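Local coordinates for ribonucleoside-diphosphate reductase (Pseudomonas aeruginosa, PDB 5IM3), which reduces ribonucleoside diphosphates to deoxyribonucleoside diphosphates with thioredoxin as reductant, under allosteric regulation by nucleotides that include dATP bound at its ATP cone, at the interface of chains A and B and the interface of chains A and C. Residues are numbered along the deposited sequence; one frame, centred on the assembly and turned at random. Chains: chain A/B/C, Ribonucleoside-diphosphate reductase.

Contact 1: the interface of chains A and B. Residues chain A 386, 389, 432, 435-436, 439; chain B 386, 389, 428, 432, 435-436.
A:Tyr386 and B:Thr436 meet across a bundle of four helices, 382-395 and 427-440 of each chain, in which equivalent helices of A and B run roughly antiparallel about a two-fold axis. This is the characteristic dimer contact of the class I ribonucleotide reductase large chain. A:Tyr386 and B:Thr436 reach tip to tip: the phenol OH hydrogen-bonds to the threonine hydroxyl OG1 at 2.8 Å, and the twin bond joins B:Tyr386 OH to A:Thr436 OG1. Each threonine is fixed from its own helix, A:Thr436 OG1 donating to the A:Val432 carbonyl O at 2.9 Å with the donor tilted 35° from the carbonyl plane. With OG1 beside its own backbone N (chi1 -65°), the methyl CG2 of A:Thr436 is turned to the ring of B:Tyr386, 3.7 Å from CZ. The same ring is flanked by A:Ile389, whose CG2 lies 3.7 Å from B:Tyr386 CE2, while B:Ile389 CD1 sits over the centre of one face. Near the axis the two valines touch branch to branch, A:Val432 CG1 to B:Val432 CG1 at 3.8 Å, set nearly perpendicular. Beyond them the A:Asp435 and B:Asp435 carboxylates stand 90° apart; their OD2 atoms, 2.5 Å from each other, would clash unless a proton is shared, and the placement is doubtful. Water 1 bridges the two Tyr386 carbonyls, and water 2 joins A:Asp435 O to B:Pro428 O, 2.8 Å from the latter.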
loop_
_atom_site.group_PDB
_atom_site.type_symbol
_atom_site.label_atom_id
_atom_site.label_comp_id
_atom_site.label_asym_id
_atom_site.label_seq_id
_atom_site.Cartn_x
_atom_site.Cartn_y
_atom_site.Cartn_z
ATOM N N TYR A 386 39.895 22.516 9.855
ATOM C CA TYR A 386 39.831 23.543 8.826
ATOM C C TYR A 386 41.098 23.604 7.980
ATOM O O TYR A 386 41.071 24.187 6.890
ATOM C CB TYR A 386 39.513 24.899 9.467
ATOM C CG TYR A 386 38.016 25.068 9.561
ATOM C CD1 TYR A 386 37.301 24.527 10.621
ATOM C CD2 TYR A 386 37.307 25.703 8.550
ATOM C CE1 TYR A 386 35.925 24.646 10.689
ATOM C CE2 TYR A 386 35.936 25.826 8.607
ATOM C CZ TYR A 386 35.246 25.292 9.674
ATOM O OH TYR A 386 33.880 25.418 9.727
ATOM N N ILE A 389 39.808 21.089 5.449
ATOM C CA ILE A 389 38.916 21.773 4.517
ATOM C C ILE A 389 39.731 22.569 3.513
ATOM O O ILE A 389 39.420 22.598 2.317
ATOM C CB ILE A 389 37.931 22.685 5.273
ATOM C CG1 ILE A 389 37.155 21.904 6.333
ATOM C CG2 ILE A 389 36.970 23.350 4.293
ATOM C CD1 ILE A 389 36.331 20.786 5.781
ATOM N N VAL A 432 30.270 21.713 5.801
ATOM C CA VAL A 432 31.270 22.628 5.261
ATOM C C VAL A 432 32.003 21.977 4.091
ATOM O O VAL A 432 32.261 22.615 3.071
ATOM C CB VAL A 432 32.246 23.064 6.368
ATOM C CG1 VAL A 432 33.307 24.005 5.811
ATOM C CG2 VAL A 432 31.482 23.733 7.519
ATOM N N ASP A 435 29.706 22.010 0.978
ATOM C CA ASP A 435 29.606 23.294 0.301
ATOM C C ASP A 435 30.925 23.729 -0.318
ATOM O O ASP A 435 30.919 24.564 -1.227
ATOM C CB ASP A 435 29.106 24.361 1.275
ATOM C CG ASP A 435 27.679 24.106 1.730
ATOM O OD1 ASP A 435 27.335 22.932 1.990
ATOM O OD2 ASP A 435 26.899 25.076 1.822
ATOM N N THR A 436 32.046 23.180 0.147
ATOM C CA THR A 436 33.319 23.419 -0.522
ATOM C C THR A 436 33.369 22.693 -1.860
ATOM O O THR A 436 33.837 23.247 -2.858
ATOM C CB THR A 436 34.466 22.977 0.385
ATOM O OG1 THR A 436 34.489 23.807 1.553
ATOM C CG2 THR A 436 35.809 23.067 -0.334
ATOM N N ALA A 439 31.570 24.723 -4.161
ATOM C CA ALA A 439 32.234 25.991 -4.462
ATOM C C ALA A 439 33.406 25.804 -5.422
ATOM O O ALA A 439 33.676 26.674 -6.259
ATOM C CB ALA A 439 32.717 26.650 -3.172
ATOM N N TYR B 386 40.258 30.244 1.795
ATOM C CA TYR B 386 40.098 29.211 2.807
ATOM C C TYR B 386 41.003 29.425 4.013
ATOM O O TYR B 386 40.698 28.914 5.096
ATOM C CB TYR B 386 40.307 27.835 2.174
ATOM C CG TYR B 386 38.996 27.350 1.606
ATOM C CD1 TYR B 386 38.589 27.717 0.330
ATOM C CD2 TYR B 386 38.129 26.593 2.378
ATOM C CE1 TYR B 386 37.370 27.308 -0.171
ATOM C CE2 TYR B 386 36.915 26.180 1.887
ATOM C CZ TYR B 386 36.537 26.540 0.618
ATOM O OH TYR B 386 35.321 26.122 0.141
ATOM N N ILE B 389 38.612 31.586 5.871
ATOM C CA ILE B 389 37.591 30.759 6.504
ATOM C C ILE B 389 38.169 30.023 7.709
ATOM O O ILE B 389 37.489 29.838 8.726
ATOM C CB ILE B 389 36.995 29.787 5.470
ATOM C CG1 ILE B 389 36.234 30.580 4.399
ATOM C CG2 ILE B 389 36.089 28.764 6.141
ATOM C CD1 ILE B 389 35.978 29.812 3.128
ATOM N N PRO B 428 28.952 31.395 -3.354
ATOM C CA PRO B 428 29.266 30.004 -2.996
ATOM C C PRO B 428 30.267 29.892 -1.858
ATOM O O PRO B 428 30.213 28.922 -1.093
ATOM C CB PRO B 428 29.804 29.419 -4.310
ATOM C CG PRO B 428 29.127 30.219 -5.362
ATOM C CD PRO B 428 29.072 31.622 -4.804
ATOM N N VAL B 432 29.995 28.662 2.542
ATOM C CA VAL B 432 30.954 28.001 3.420
ATOM C C VAL B 432 31.134 28.797 4.708
ATOM O O VAL B 432 31.263 28.224 5.795
ATOM C CB VAL B 432 32.292 27.800 2.681
ATOM C CG1 VAL B 432 33.282 27.046 3.549
ATOM C CG2 VAL B 432 32.071 27.050 1.363
ATOM N N ASP B 435 28.019 28.008 6.825
ATOM C CA ASP B 435 28.085 26.700 7.469
ATOM C C ASP B 435 29.122 26.674 8.579
ATOM O O ASP B 435 28.994 25.893 9.528
ATOM C CB ASP B 435 28.415 25.615 6.445
ATOM C CG ASP B 435 27.388 25.517 5.334
ATOM O OD1 ASP B 435 26.174 25.651 5.607
ATOM O OD2 ASP B 435 27.811 25.297 4.178
ATOM N N THR B 436 30.165 27.499 8.464
ATOM C CA THR B 436 31.201 27.556 9.489
ATOM C C THR B 436 30.698 28.277 10.732
ATOM O O THR B 436 30.971 27.847 11.858
ATOM C CB THR B 436 32.440 28.245 8.918
ATOM O OG1 THR B 436 33.011 27.413 7.895
ATOM C CG2 THR B 436 33.488 28.529 10.000
HETATM O O HOH W 1 39.597 26.213 5.634
HETATM O O HOH W 2 29.024 26.392 -1.569
#

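Contact 2: the interface of chains A and B. Residues chain A 382-383, 419; chain B 393-394, 397.
B:Met394 presses its thioether methyl against A:Leu382, and this is the tight part of the contact. CE of B:Met394 lies 3.4 Å from A:Leu382 CG, a tight pair for two carbons, and as close to the backbone N of A:Ser383. The bends of the methionine chain at chi2 (-46°) and chi3 (103°) fold the methyl in against A:Leu382. The two side chains pass alongside, pointing opposite ways, while the sulfur SD lies beside A:Ser383, 3.9 Å from its CB. A:Leu382, with CG anti to the backbone N (chi1 -165°), extends one branch further: CD2 is 3.6 Å from the carbonyl O of B:Ala393 and 3.9 Å from CG of the extended B:Lys397. Packing is looser toward A:Thr419, a poorly ordered loop residue whose OG1 stays 3.8 Å from B:Lys397 O. No polar pair comes within bonding distance across the patch, so its hold is apolar. A:Leu382 and B:Lys397 both belong to a dATP site. In the fold, the start of helix 382-395 of chain A packs against the last turn of the same helix in chain B and the loop after it, beside the dimer-spanning nucleotide site.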
loop_
_atom_site.group_PDB
_atom_site.type_symbol
_atom_site.label_atom_id
_atom_site.label_comp_id
_atom_site.label_asym_id
_atom_site.label_seq_id
_atom_site.Cartn_x
_atom_site.Cartn_y
_atom_site.Cartn_z
ATOM N N LEU A 382 40.091 21.656 15.862
ATOM C CA LEU A 382 39.390 22.585 14.980
ATOM C C LEU A 382 40.319 23.180 13.929
ATOM O O LEU A 382 39.917 23.370 12.775
ATOM C CB LEU A 382 38.740 23.704 15.797
ATOM C CG LEU A 382 37.680 24.521 15.043
ATOM C CD1 LEU A 382 36.489 23.660 14.670
ATOM C CD2 LEU A 382 37.248 25.734 15.871
ATOM N N SER A 383 41.554 23.501 14.312
ATOM C CA SER A 383 42.508 24.038 13.347
ATOM C C SER A 383 42.828 23.013 12.265
ATOM O O SER A 383 42.844 23.339 11.073
ATOM C CB SER A 383 43.778 24.482 14.068
ATOM O OG SER A 383 44.691 25.089 13.171
ATOM N N THR A 419 35.707 25.395 25.413
ATOM C CA THR A 419 34.312 25.752 25.193
ATOM C C THR A 419 33.447 25.422 26.405
ATOM O O THR A 419 32.447 26.105 26.653
ATOM C CB THR A 419 33.778 25.026 23.954
ATOM O OG1 THR A 419 34.513 25.453 22.798
ATOM C CG2 THR A 419 32.293 25.314 23.738
ATOM N N ALA B 393 36.853 30.334 11.819
ATOM C CA ALA B 393 36.598 29.262 12.771
ATOM C C ALA B 393 37.447 29.429 14.025
ATOM O O ALA B 393 36.954 29.238 15.143
ATOM C CB ALA B 393 36.860 27.905 12.114
ATOM N N MET B 394 38.724 29.788 13.862
ATOM C CA MET B 394 39.613 29.931 15.014
ATOM C C MET B 394 39.218 31.108 15.895
ATOM O O MET B 394 39.255 31.005 17.126
ATOM C CB MET B 394 41.062 30.098 14.549
ATOM C CG MET B 394 41.698 28.846 13.982
ATOM S SD MET B 394 41.400 27.373 14.973
ATOM C CE MET B 394 40.136 26.624 13.982
ATOM N N LYS B 397 36.066 30.454 17.940
ATOM C CA LYS B 397 36.103 29.267 18.783
ATOM C C LYS B 397 35.551 29.543 20.179
ATOM O O LYS B 397 35.040 28.626 20.834
ATOM C CB LYS B 397 37.536 28.741 18.866
ATOM C CG LYS B 397 37.613 27.334 19.398
ATOM C CD LYS B 397 39.035 26.832 19.497
ATOM C CE LYS B 397 39.025 25.382 19.929
ATOM N NZ LYS B 397 40.234 24.998 20.696
#

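Contact 3: the interface of chains A and C. Residues chain A 61, 64-65, 68, 70; chain C 822, 825-826, 839.
The guanidinium of A:Arg70 has C:Asn825 on one face and partners from both chains around its rim. CB of C:Asn825 rests 3.8 Å above the plane, over its centre, whereas A:Glu61, C:Val822 and C:Asp826 lie at the edge in plane. A:Glu61 is gripped end-on within its own chain: NH1 of A:Arg70 bonds to OE2 at 3.1 Å and NH2 to OE1 at 3.2 Å, each carboxylate oxygen using its syn lone pair. The pairing probably holds the guanidinium in its rotation, with NE facing chain C. There NE makes a salt bridge to C:Asp826 OD1 at 2.6 Å, nearly straight at 165°. The bend at chi3 (56°) of A:Arg70 turns the group toward the acid, which is met from above the carboxylate plane. A second flat group, the guanidinium of C:Arg839, carries the methyl CG2 of A:Thr64 over one face, toward the rim. C:Val822 CG2 packs 3.9 Å from A:Thr64 CB. The patch sets the region around the start of helix 69-88, in the first ATP cone of A, against helix 821-829 of C, and probably helps hold two dimers together in the dATP-bound tetramer. C:Asp826 OD1 also accepts a hydrogen bond from the hydroxyl OG of A:Ser68, at 3.1 Å.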
loop_
_atom_site.group_PDB
_atom_site.type_symbol
_atom_site.label_atom_id
_atom_site.label_comp_id
_atom_site.label_asym_id
_atom_site.label_seq_id
_atom_site.Cartn_x
_atom_site.Cartn_y
_atom_site.Cartn_z
ATOM N N GLU A 61 -12.386 -16.723 -60.571
ATOM C CA GLU A 61 -13.476 -17.629 -60.886
ATOM C C GLU A 61 -13.676 -17.654 -62.399
ATOM O O GLU A 61 -12.985 -16.968 -63.156
ATOM C CB GLU A 61 -14.753 -17.212 -60.150
ATOM C CG GLU A 61 -14.541 -16.980 -58.654
ATOM C CD GLU A 61 -15.840 -16.895 -57.864
ATOM O OE1 GLU A 61 -16.740 -17.735 -58.088
ATOM O OE2 GLU A 61 -15.956 -15.986 -57.010
ATOM N N THR A 64 -18.881 -18.382 -65.446
ATOM C CA THR A 64 -20.148 -18.716 -64.809
ATOM C C THR A 64 -20.475 -17.760 -63.667
ATOM O O THR A 64 -21.639 -17.668 -63.262
ATOM C CB THR A 64 -20.106 -20.165 -64.309
ATOM O OG1 THR A 64 -19.803 -21.040 -65.406
ATOM C CG2 THR A 64 -21.443 -20.586 -63.694
ATOM N N ALA A 65 -19.481 -17.043 -63.145
ATOM C CA ALA A 65 -19.710 -16.020 -62.132
ATOM C C ALA A 65 -20.174 -14.694 -62.720
ATOM O O ALA A 65 -20.360 -13.733 -61.964
ATOM C CB ALA A 65 -18.433 -15.799 -61.318
ATOM N N SER A 68 -24.121 -13.300 -61.145
ATOM C CA SER A 68 -24.162 -13.816 -59.782
ATOM C C SER A 68 -24.585 -12.688 -58.858
ATOM O O SER A 68 -23.874 -11.685 -58.737
ATOM C CB SER A 68 -22.799 -14.374 -59.355
ATOM O OG SER A 68 -22.900 -15.091 -58.134
ATOM N N ARG A 70 -24.330 -12.799 -55.862
ATOM C CA ARG A 70 -23.277 -12.741 -54.854
ATOM C C ARG A 70 -22.203 -11.731 -55.242
ATOM O O ARG A 70 -21.951 -10.760 -54.519
ATOM C CB ARG A 70 -22.670 -14.132 -54.667
ATOM C CG ARG A 70 -21.365 -14.148 -53.882
ATOM C CD ARG A 70 -20.868 -15.566 -53.689
ATOM N NE ARG A 70 -20.712 -16.270 -54.961
ATOM C CZ ARG A 70 -19.582 -16.330 -55.660
ATOM N NH1 ARG A 70 -18.482 -15.730 -55.223
ATOM N NH2 ARG A 70 -19.551 -16.999 -56.806
ATOM N N VAL C 822 -18.903 -22.414 -58.597
ATOM C CA VAL C 822 -19.629 -21.163 -58.393
ATOM C C VAL C 822 -20.830 -21.384 -57.478
ATOM O O VAL C 822 -21.098 -20.579 -56.576
ATOM C CB VAL C 822 -20.060 -20.571 -59.747
ATOM C CG1 VAL C 822 -20.847 -19.284 -59.542
ATOM C CG2 VAL C 822 -18.843 -20.318 -60.630
ATOM N N ASN C 825 -19.696 -21.599 -53.833
ATOM C CA ASN C 825 -19.405 -20.314 -53.210
ATOM C C ASN C 825 -20.665 -19.478 -53.025
ATOM O O ASN C 825 -20.737 -18.676 -52.090
ATOM C CB ASN C 825 -18.369 -19.550 -54.031
ATOM C CG ASN C 825 -17.013 -20.227 -54.028
ATOM O OD1 ASN C 825 -16.405 -20.426 -55.079
ATOM N ND2 ASN C 825 -16.533 -20.587 -52.842
ATOM N N ASP C 826 -21.662 -19.646 -53.897
ATOM C CA ASP C 826 -22.943 -18.992 -53.663
ATOM C C ASP C 826 -23.580 -19.503 -52.379
ATOM O O ASP C 826 -24.112 -18.719 -51.586
ATOM C CB ASP C 826 -23.884 -19.206 -54.852
ATOM C CG ASP C 826 -23.574 -18.282 -56.020
ATOM O OD1 ASP C 826 -23.027 -17.180 -55.788
ATOM O OD2 ASP C 826 -23.882 -18.655 -57.173
ATOM N N ARG C 839 -30.023 -18.932 -60.462
ATOM C CA ARG C 839 -29.919 -20.143 -61.274
ATOM C C ARG C 839 -30.843 -21.253 -60.781
ATOM O O ARG C 839 -31.225 -22.132 -61.561
ATOM C CB ARG C 839 -28.475 -20.646 -61.274
ATOM C CG ARG C 839 -27.452 -19.631 -61.762
ATOM C CD ARG C 839 -26.044 -20.040 -61.355
ATOM N NE ARG C 839 -25.656 -21.324 -61.930
ATOM C CZ ARG C 839 -24.611 -22.042 -61.527
ATOM N NH1 ARG C 839 -23.845 -21.615 -60.530
ATOM N NH2 ARG C 839 -24.335 -23.197 -62.119
#

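Contact 4: the interface of chains A and C. Residues chain A 825-826, 829-830; chain C 54, 71-72.
Helix 821-829 of chain A, in the region of the reductase barrel family, receives the start of helix 71-89 from the first ATP cone of chain C, with C:His72 and A:Tyr829 meeting face to face. The imidazole lies stacked on the phenol ring, centroids 3.9 Å apart and planes 9° from parallel. ND1 of C:His72 sits 3.5 Å above the tyrosine plane, offset toward the rim, and A:Tyr829 CD2 in turn lies over the centre of the imidazole. The histidine has CG anti to the backbone N (chi1 -171°), which directs the ring toward chain A. Its CB follows, 3.6 Å from A:Tyr829 CD1. A:Tyr830 stands across the stack, its ring 87° from the imidazole in an edge-to-face pair. The hydroxyl OH of A:Tyr830 is 3.5 Å from C:His72 NE2, which is not a hydrogen bond. A:Tyr829 CD2 also lies over the centre of the A:Tyr830 ring, bracing the two tyrosines against each other. OD1 of A:Asp826 lies in the imidazole plane against the carbon CD2, not a nitrogen, so no hydrogen bond forms as modelled; the nearby acid may favour a positive ring. A:Asn825 ND2 merely grazes C:Ile71 CG2 at 4.1 Å. Aromatic packing dominates this patch, which probably helps to tie two dimers into the dATP-bound tetramer through the regulatory cone.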
loop_
_atom_site.group_PDB
_atom_site.type_symbol
_atom_site.label_atom_id
_atom_site.label_comp_id
_atom_site.label_asym_id
_atom_site.label_seq_id
_atom_site.Cartn_x
_atom_site.Cartn_y
_atom_site.Cartn_z
ATOM N N ASN A 825 15.682 -5.466 -35.423
ATOM C CA ASN A 825 14.416 -4.983 -34.887
ATOM C C ASN A 825 14.081 -5.643 -33.556
ATOM O O ASN A 825 13.417 -5.030 -32.712
ATOM C CB ASN A 825 13.295 -5.227 -35.896
ATOM C CG ASN A 825 11.975 -4.628 -35.456
ATOM O OD1 ASN A 825 11.758 -3.423 -35.575
ATOM N ND2 ASN A 825 11.078 -5.472 -34.954
ATOM N N ASP A 826 14.528 -6.884 -33.348
ATOM C CA ASP A 826 14.289 -7.549 -32.072
ATOM C C ASP A 826 15.186 -6.980 -30.979
ATOM O O ASP A 826 14.751 -6.822 -29.833
ATOM C CB ASP A 826 14.508 -9.057 -32.209
ATOM C CG ASP A 826 13.341 -9.760 -32.880
ATOM O OD1 ASP A 826 12.222 -9.206 -32.871
ATOM O OD2 ASP A 826 13.541 -10.873 -33.415
ATOM N N TYR A 829 13.749 -3.728 -29.727
ATOM C CA TYR A 829 12.572 -3.995 -28.908
ATOM C C TYR A 829 12.967 -4.457 -27.512
ATOM O O TYR A 829 12.318 -4.094 -26.524
ATOM C CB TYR A 829 11.687 -5.040 -29.587
ATOM C CG TYR A 829 10.428 -5.369 -28.815
ATOM C CD1 TYR A 829 9.299 -4.567 -28.916
ATOM C CD2 TYR A 829 10.366 -6.483 -27.988
ATOM C CE1 TYR A 829 8.144 -4.864 -28.215
ATOM C CE2 TYR A 829 9.216 -6.788 -27.283
ATOM C CZ TYR A 829 8.108 -5.976 -27.399
ATOM O OH TYR A 829 6.959 -6.275 -26.698
ATOM N N TYR A 830 14.031 -5.252 -27.409
ATOM C CA TYR A 830 14.487 -5.785 -26.134
ATOM C C TYR A 830 15.630 -4.970 -25.533
ATOM O O TYR A 830 16.301 -5.442 -24.608
ATOM C CB TYR A 830 14.901 -7.247 -26.300
ATOM C CG TYR A 830 13.733 -8.179 -26.533
ATOM C CD1 TYR A 830 12.854 -8.492 -25.503
ATOM C CD2 TYR A 830 13.508 -8.750 -27.781
ATOM C CE1 TYR A 830 11.783 -9.341 -25.709
ATOM C CE2 TYR A 830 12.437 -9.603 -27.994
ATOM C CZ TYR A 830 11.579 -9.894 -26.952
ATOM O OH TYR A 830 10.510 -10.739 -27.148
ATOM N N THR C 54 7.671 -10.395 -40.251
ATOM C CA THR C 54 8.476 -9.248 -39.847
ATOM C C THR C 54 9.277 -8.696 -41.020
ATOM O O THR C 54 9.384 -7.476 -41.183
ATOM C CB THR C 54 9.404 -9.632 -38.693
ATOM O OG1 THR C 54 8.636 -10.220 -37.637
ATOM C CG2 THR C 54 10.133 -8.406 -38.152
ATOM N N ILE C 71 6.268 -2.846 -34.605
ATOM C CA ILE C 71 6.260 -4.028 -35.460
ATOM C C ILE C 71 6.214 -5.296 -34.618
ATOM O O ILE C 71 5.391 -6.189 -34.853
ATOM C CB ILE C 71 7.481 -4.021 -36.399
ATOM C CG1 ILE C 71 7.354 -2.882 -37.413
ATOM C CG2 ILE C 71 7.625 -5.372 -37.115
ATOM C CD1 ILE C 71 8.548 -2.738 -38.330
ATOM N N HIS C 72 7.102 -5.400 -33.629
ATOM C CA HIS C 72 7.225 -6.639 -32.870
ATOM C C HIS C 72 5.895 -7.044 -32.242
ATOM O O HIS C 72 5.544 -8.230 -32.224
ATOM C CB HIS C 72 8.301 -6.486 -31.797
ATOM C CG HIS C 72 8.655 -7.768 -31.112
ATOM N ND1 HIS C 72 7.843 -8.355 -30.166
ATOM C CD2 HIS C 72 9.731 -8.578 -31.239
ATOM C CE1 HIS C 72 8.406 -9.471 -29.737
ATOM N NE2 HIS C 72 9.553 -9.629 -30.372
#

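Measured between the centres of their C-alpha atoms, contacts 1 and 2 are about 14 Å apart, contacts 3 and 4 about 43 Å, and contacts 1 and 4 about 53 Å. Contacts 1 and 2 share helix 382-395 and form one two-fold dimer interface of A and B, with contact 2 on its nucleotide side. Contacts 3 and 4 have exchanged roles: Asn825 and Asp826 come from C in one and from A in the other, each facing an ATP cone of the partner, though the symmetry is inexact. Chain A thus joins two separate interfaces, a plausible route by which dATP binding could assemble dimers into the tetramer.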